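Local coordinates for macrophage migration inhibitory factor-like protein (Entamoeba histolytica, PDB 6CUQ) that belongs to the macrophage migration inhibitory factor family, a group of compact alpha/beta proteins that assemble as symmetric trimers, at residues A95-G99 and G100-L104; T107-G111 and N112-Y116. All blocks are in the same frame, centred on the assembly; numbering follows the deposited sequence.

Contact 1 (A95-G99 and G100-L104)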
ATOM      1  N   ALA B  95       5.188   1.732  19.726  1.00 62.92           N
ATOM      2  CA  ALA B  95       4.333   0.560  19.566  1.00 57.37           C
ATOM      3  C   ALA B  95       4.978  -0.746  20.015  1.00 63.85           C
ATOM      4  O   ALA B  95       4.351  -1.802  19.883  1.00 67.91           O
ATOM      5  CB  ALA B  95       3.872   0.425  18.106  1.00 49.30           C
ATOM      6  N   GLY B  96       6.219  -0.710  20.492  1.00 68.87           N
ATOM      7  CA  GLY B  96       6.890  -1.897  20.975  1.00 65.64           C
ATOM      8  C   GLY B  96       7.212  -2.923  19.918  1.00 71.75           C
ATOM      9  O   GLY B  96       7.399  -4.102  20.247  1.00 62.18           O
ATOM     10  N   ILE B  97       7.305  -2.509  18.657  1.00 67.41           N
ATOM     11  CA  ILE B  97       7.594  -3.417  17.557  1.00 56.66           C
ATOM     12  C   ILE B  97       9.104  -3.570  17.437  1.00 71.16           C
ATOM     13  O   ILE B  97       9.850  -2.578  17.455  1.00 68.11           O
ATOM     14  CB  ILE B  97       6.964  -2.906  16.249  1.00 59.71           C
ATOM     15  CG1 ILE B  97       5.457  -2.668  16.447  1.00 58.31           C
ATOM     16  CG2 ILE B  97       7.216  -3.873  15.124  1.00 57.00           C
ATOM     17  CD1 ILE B  97       4.739  -2.143  15.216  1.00 51.09           C
ATOM     18  N   GLU B  98       9.559  -4.817  17.355  1.00 71.78           N
ATOM     19  CA  GLU B  98      10.984  -5.084  17.268  1.00 69.78           C
ATOM     20  C   GLU B  98      11.525  -4.712  15.893  1.00 71.74           C
ATOM     21  O   GLU B  98      10.797  -4.692  14.895  1.00 73.52           O
ATOM     22  CB  GLU B  98      11.279  -6.549  17.584  1.00 72.15           C
ATOM     23  CG  GLU B  98      11.093  -6.895  19.061  1.00 86.76           C
ATOM     24  CD  GLU B  98      11.250  -8.384  19.349  1.00100.73           C
ATOM     25  OE1 GLU B  98      11.399  -9.171  18.389  1.00106.64           O
ATOM     26  OE2 GLU B  98      11.262  -8.765  20.542  1.00104.18           O
ATOM     27  N   GLY B  99      12.808  -4.350  15.863  1.00 69.53           N
ATOM     28  CA  GLY B  99      13.447  -4.041  14.596  1.00 70.21           C
ATOM     29  C   GLY B  99      13.420  -5.213  13.633  1.00 77.27           C
ATOM     30  O   GLY B  99      13.263  -5.032  12.424  1.00 80.83           O
ATOM     31  N   GLY B 100      13.559  -6.431  14.155  1.00 79.21           N
ATOM     32  CA  GLY B 100      13.479  -7.619  13.327  1.00 67.97           C
ATOM     33  C   GLY B 100      12.094  -7.965  12.816  1.00 71.85           C
ATOM     34  O   GLY B 100      11.951  -8.974  12.119  1.00 87.26           O
ATOM     35  N   ASN B 101      11.069  -7.179  13.146  1.00 65.14           N
ATOM     36  CA  ASN B 101       9.716  -7.411  12.660  1.00 60.83           C
ATOM     37  C   ASN B 101       9.185  -6.208  11.878  1.00 68.98           C
ATOM     38  O   ASN B 101       7.976  -5.983  11.807  1.00 75.20           O
ATOM     39  CB  ASN B 101       8.784  -7.757  13.821  1.00 60.20           C
ATOM     40  CG  ASN B 101       9.166  -9.042  14.504  1.00 76.22           C
ATOM     41  OD1 ASN B 101       9.710  -9.956  13.878  1.00 82.20           O
ATOM     42  ND2 ASN B 101       8.885  -9.130  15.796  1.00 81.21           N
ATOM     43  N   ILE B 102      10.084  -5.421  11.291  1.00 65.07           N
ATOM     44  CA  ILE B 102       9.723  -4.272  10.470  1.00 68.30           C
ATOM     45  C   ILE B 102      10.445  -4.380   9.135  1.00 74.92           C
ATOM     46  O   ILE B 102      11.674  -4.500   9.101  1.00 74.23           O
ATOM     47  CB  ILE B 102      10.081  -2.941  11.157  1.00 68.08           C
ATOM     48  CG1 ILE B 102       9.359  -2.819  12.497  1.00 64.21           C
ATOM     49  CG2 ILE B 102       9.818  -1.767  10.215  1.00 59.54           C
ATOM     50  CD1 ILE B 102       9.786  -1.646  13.323  1.00 71.34           C
ATOM     51  N   TYR B 103       9.691  -4.329   8.041  1.00 71.60           N
ATOM     52  CA  TYR B 103      10.266  -4.204   6.709  1.00 67.15           C
ATOM     53  C   TYR B 103       9.964  -2.818   6.149  1.00 72.16           C
ATOM     54  O   TYR B 103       8.914  -2.226   6.424  1.00 73.61           O
ATOM     55  CB  TYR B 103       9.717  -5.260   5.751  1.00 61.62           C
ATOM     56  CG  TYR B 103      10.399  -6.599   5.809  1.00 76.72           C
ATOM     57  CD1 TYR B 103      11.658  -6.740   6.361  1.00 81.01           C
ATOM     58  CD2 TYR B 103       9.773  -7.729   5.301  1.00 76.11           C
ATOM     59  CE1 TYR B 103      12.276  -7.973   6.405  1.00 86.21           C
ATOM     60  CE2 TYR B 103      10.371  -8.955   5.349  1.00 82.18           C
ATOM     61  CZ  TYR B 103      11.625  -9.084   5.899  1.00 89.89           C
ATOM     62  OH  TYR B 103      12.213 -10.337   5.927  1.00 82.03           O
ATOM     63  N   LEU B 104      10.900  -2.300   5.367  1.00 74.10           N
ATOM     64  CA  LEU B 104      10.719  -1.026   4.691  1.00 73.62           C
ATOM     65  C   LEU B 104      11.033  -1.174   3.211  1.00 83.13           C
ATOM     66  O   LEU B 104      11.834  -2.029   2.805  1.00 90.38           O
ATOM     67  CB  LEU B 104      11.608   0.050   5.292  1.00 70.03           C
ATOM     68  CG  LEU B 104      11.378   0.406   6.755  1.00 68.01           C
ATOM     69  CD1 LEU B 104      12.317  -0.400   7.658  1.00 62.03           C
ATOM     70  CD2 LEU B 104      11.578   1.912   6.947  1.00 66.85           C
TER
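The carboxylate of Glu98 and the terminal amide of Asn101 run alongside each other, with their planes only 19° apart; they meet flank to flank rather than face to edge. The backbone between them folds tightly. Asn101 N donates to Glu98 O over 3.1 Å, with an N-H...O angle of 158°. Helical torsions at Gly99 and near-zero psi at Gly100 make residues 98-101 a type I beta turn. A second, weak bond from Ile102 N to Gly99 O, 3.4 Å long, continues the turn by one residue before the strand begins.

On the apolar side, the side chains of Ile97 and Ile102 meet crosswise. The CG2 branch of Ile97 touches CG1 of Ile102 at 3.6 Å and reaches its CD1 at 3.8 Å. With chi1 of Ile97 at -54°, CG2 stands anti to the backbone N, which carries this methyl to Ile102. Ile102 also packs against the turn itself: its CG1 lies 3.4 Å from Glu98 O, so that carbonyl oxygen is covered by a methylene as well as bonded.

The positive phi of Gly96 marks the end of helix 80-95, and the turn carries the chain from there into strand 102-108. Ile102 packs back on Cys88 and Leu91 of that helix and on Ile68 of strand 66-72, while the neighbouring Tyr103 meets Phe58 edge-to-face and, across the interface, Trp114 of the second subunit.

Contact 2 (T107-G111 and N112-Y116)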
ATOM      1  N   THR B 107      11.159   3.830  -2.808  1.00 82.89           N
ATOM      2  CA  THR B 107      10.782   3.898  -4.212  1.00 83.56           C
ATOM      3  C   THR B 107      10.840   5.351  -4.658  1.00 86.74           C
ATOM      4  O   THR B 107      10.142   6.208  -4.104  1.00 88.21           O
ATOM      5  CB  THR B 107       9.381   3.313  -4.420  1.00 84.79           C
ATOM      6  OG1 THR B 107       9.318   2.000  -3.840  1.00 93.61           O
ATOM      7  CG2 THR B 107       9.068   3.207  -5.898  1.00 79.38           C
ATOM      8  N   GLU B 108      11.680   5.629  -5.645  1.00 83.33           N
ATOM      9  CA  GLU B 108      11.753   6.953  -6.246  1.00 82.88           C
ATOM     10  C   GLU B 108      10.862   7.004  -7.481  1.00 86.00           C
ATOM     11  O   GLU B 108      10.982   6.160  -8.377  1.00 91.77           O
ATOM     12  CB  GLU B 108      13.197   7.301  -6.615  1.00 86.08           C
ATOM     13  CG  GLU B 108      14.138   7.452  -5.421  1.00 88.22           C
ATOM     14  CD  GLU B 108      15.511   7.991  -5.813  1.00100.57           C
ATOM     15  OE1 GLU B 108      15.821   8.016  -7.024  1.00107.57           O
ATOM     16  OE2 GLU B 108      16.282   8.388  -4.911  1.00105.80           O
ATOM     17  N   MET B 109       9.999   8.014  -7.546  1.00 83.96           N
ATOM     18  CA  MET B 109       9.027   8.160  -8.618  1.00 84.20           C
ATOM     19  C   MET B 109       9.385   9.349  -9.498  1.00 88.46           C
ATOM     20  O   MET B 109       9.884  10.367  -9.009  1.00 96.32           O
ATOM     21  CB  MET B 109       7.616   8.359  -8.059  1.00 83.36           C
ATOM     22  CG  MET B 109       7.196   7.373  -6.980  1.00 87.80           C
ATOM     23  SD  MET B 109       6.662   5.798  -7.672  1.00 86.45           S
ATOM     24  CE  MET B 109       5.432   6.336  -8.862  1.00 78.25           C
ATOM     25  N   THR B 110       9.165   9.201 -10.800  1.00 87.40           N
ATOM     26  CA  THR B 110       9.292  10.333 -11.702  1.00 93.54           C
ATOM     27  C   THR B 110       8.111  11.274 -11.490  1.00 93.61           C
ATOM     28  O   THR B 110       7.029  10.857 -11.065  1.00 95.20           O
ATOM     29  CB  THR B 110       9.356   9.873 -13.161  1.00 94.08           C
ATOM     30  OG1 THR B 110       8.147   9.189 -13.502  1.00 96.72           O
ATOM     31  CG2 THR B 110      10.524   8.932 -13.370  1.00 93.48           C
ATOM     32  N   GLY B 111       8.349  12.561 -11.758  1.00 92.78           N
ATOM     33  CA  GLY B 111       7.348  13.584 -11.483  1.00 82.62           C
ATOM     34  C   GLY B 111       6.033  13.374 -12.208  1.00 82.47           C
ATOM     35  O   GLY B 111       4.965  13.666 -11.660  1.00 77.80           O
ATOM     36  N   ASN B 112       6.092  12.924 -13.471  1.00 88.51           N
ATOM     37  CA  ASN B 112       4.869  12.673 -14.242  1.00 94.52           C
ATOM     38  C   ASN B 112       3.987  11.599 -13.600  1.00 92.07           C
ATOM     39  O   ASN B 112       2.788  11.537 -13.899  1.00 90.57           O
ATOM     40  CB  ASN B 112       5.185  12.306 -15.702  1.00106.73           C
ATOM     41  CG  ASN B 112       6.051  11.062 -15.838  1.00107.77           C
ATOM     42  OD1 ASN B 112       6.924  10.798 -15.016  1.00106.35           O
ATOM     43  ND2 ASN B 112       5.799  10.284 -16.890  1.00106.48           N
ATOM     44  N   ASN B 113       4.558  10.706 -12.789  1.00 90.70           N
ATOM     45  CA  ASN B 113       3.780   9.739 -12.024  1.00 88.85           C
ATOM     46  C   ASN B 113       3.518  10.189 -10.595  1.00 84.92           C
ATOM     47  O   ASN B 113       3.354   9.339  -9.712  1.00 88.36           O
ATOM     48  CB  ASN B 113       4.465   8.372 -12.017  1.00 79.42           C
ATOM     49  CG  ASN B 113       4.732   7.851 -13.392  1.00 82.36           C
ATOM     50  OD1 ASN B 113       3.915   8.008 -14.291  1.00 89.16           O
ATOM     51  ND2 ASN B 113       5.901   7.253 -13.578  1.00 85.61           N
ATOM     52  N   TRP B 114       3.439  11.498 -10.349  1.00 81.41           N
ATOM     53  CA  TRP B 114       3.136  12.011  -9.016  1.00 80.25           C
ATOM     54  C   TRP B 114       2.026  13.048  -9.109  1.00 82.85           C
ATOM     55  O   TRP B 114       2.201  14.089  -9.750  1.00 94.16           O
ATOM     56  CB  TRP B 114       4.370  12.622  -8.340  1.00 79.14           C
ATOM     57  CG  TRP B 114       4.170  12.752  -6.855  1.00 81.05           C
ATOM     58  CD1 TRP B 114       3.398  13.676  -6.197  1.00 80.74           C
ATOM     59  CD2 TRP B 114       4.714  11.893  -5.846  1.00 73.52           C
ATOM     60  NE1 TRP B 114       3.438  13.443  -4.837  1.00 72.58           N
ATOM     61  CE2 TRP B 114       4.246  12.362  -4.596  1.00 63.56           C
ATOM     62  CE3 TRP B 114       5.564  10.777  -5.876  1.00 76.04           C
ATOM     63  CZ2 TRP B 114       4.599  11.751  -3.389  1.00 74.86           C
ATOM     64  CZ3 TRP B 114       5.912  10.166  -4.672  1.00 72.98           C
ATOM     65  CH2 TRP B 114       5.427  10.652  -3.448  1.00 71.96           C
ATOM     66  N   GLY B 115       0.892  12.762  -8.472  1.00 79.34           N
ATOM     67  CA  GLY B 115      -0.264  13.641  -8.498  1.00 78.08           C
ATOM     68  C   GLY B 115      -0.419  14.437  -7.215  1.00 72.76           C
ATOM     69  O   GLY B 115      -0.092  13.961  -6.129  1.00 72.05           O
ATOM     70  N   TYR B 116      -0.918  15.672  -7.347  1.00 72.38           N
ATOM     71  CA  TYR B 116      -1.095  16.519  -6.172  1.00 68.58           C
ATOM     72  C   TYR B 116      -1.990  17.711  -6.488  1.00 77.40           C
ATOM     73  O   TYR B 116      -1.684  18.495  -7.393  1.00 84.52           O
ATOM     74  CB  TYR B 116       0.272  16.994  -5.660  1.00 60.05           C
ATOM     75  CG  TYR B 116       0.226  18.023  -4.549  1.00 64.33           C
ATOM     76  CD1 TYR B 116      -0.133  17.657  -3.260  1.00 55.23           C
ATOM     77  CD2 TYR B 116       0.525  19.367  -4.795  1.00 71.75           C
ATOM     78  CE1 TYR B 116      -0.175  18.589  -2.235  1.00 65.60           C
ATOM     79  CE2 TYR B 116       0.476  20.312  -3.775  1.00 76.64           C
ATOM     80  CZ  TYR B 116       0.122  19.918  -2.494  1.00 78.92           C
ATOM     81  OH  TYR B 116       0.070  20.830  -1.455  1.00 76.75           O
TER
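Met109 approaches Trp114 at the edge of the indole and not over a face, the two side chains running nearly perpendicular. Its CB lies in the ring plane, 3.9 Å from Trp114 CE3, and its CG comes to 3.8 Å from Trp114 CZ3. Bends at chi2 and chi3 then turn the methionine chain away from the ring, bringing Met109 CE to 3.9 Å from Asn113 CB, so one side chain spans both residues.

On the polar side, Thr110 OG1 appears to donate to Asn112 OD1, but the 2.5 Å between these two atoms is too short to be relied on, and the detail of this bond is doubtful. OG1 of Thr110 and CG of Asn112 each sit between their own backbone N and carbonyl carbon (chi1 61° and 59°), and on this turn that brings OG1 and OD1 together. Two backbone bonds close the turn: Asn113 N to Thr110 O at 3.0 Å, and Trp114 N to Gly111 O, also 3.0 Å.

Further out, Trp114 O accepts from Thr120 OG1, and Asn113 OD1 from Gln80 NE2 of the third subunit. Met109 packs on Phe106 of that same subunit. With helical torsions at Gly111 and Asn112, residues 110-113 form a type I beta turn, extended by one residue through the Trp114 bond. It redirects the chain from strand 102-108 to strand 114-116, whose antiparallel pairing with the third subunit extends the sheet across the interface, in keeping with the trimeric architecture of this family.

How the contacts relate
Following the chain from the N terminus, contact 1 (95-104) leads it from the end of helix 80-95 into strand 102-108; contact 2 (107-116) then turns the chain out of that strand into strand 114-116. Each contact closes within its own short stretch, so the two stand in series, neither nesting nor crossing. Their centres are 28 Å apart, on opposite sides of the chain's centre, with the shared strand running between them. No direct touch joins them within one subunit. Both border strands that pair with other subunits: Tyr103 and Leu104 run antiparallel to a strand of the second subunit, and Trp114-Tyr116 to one of the third.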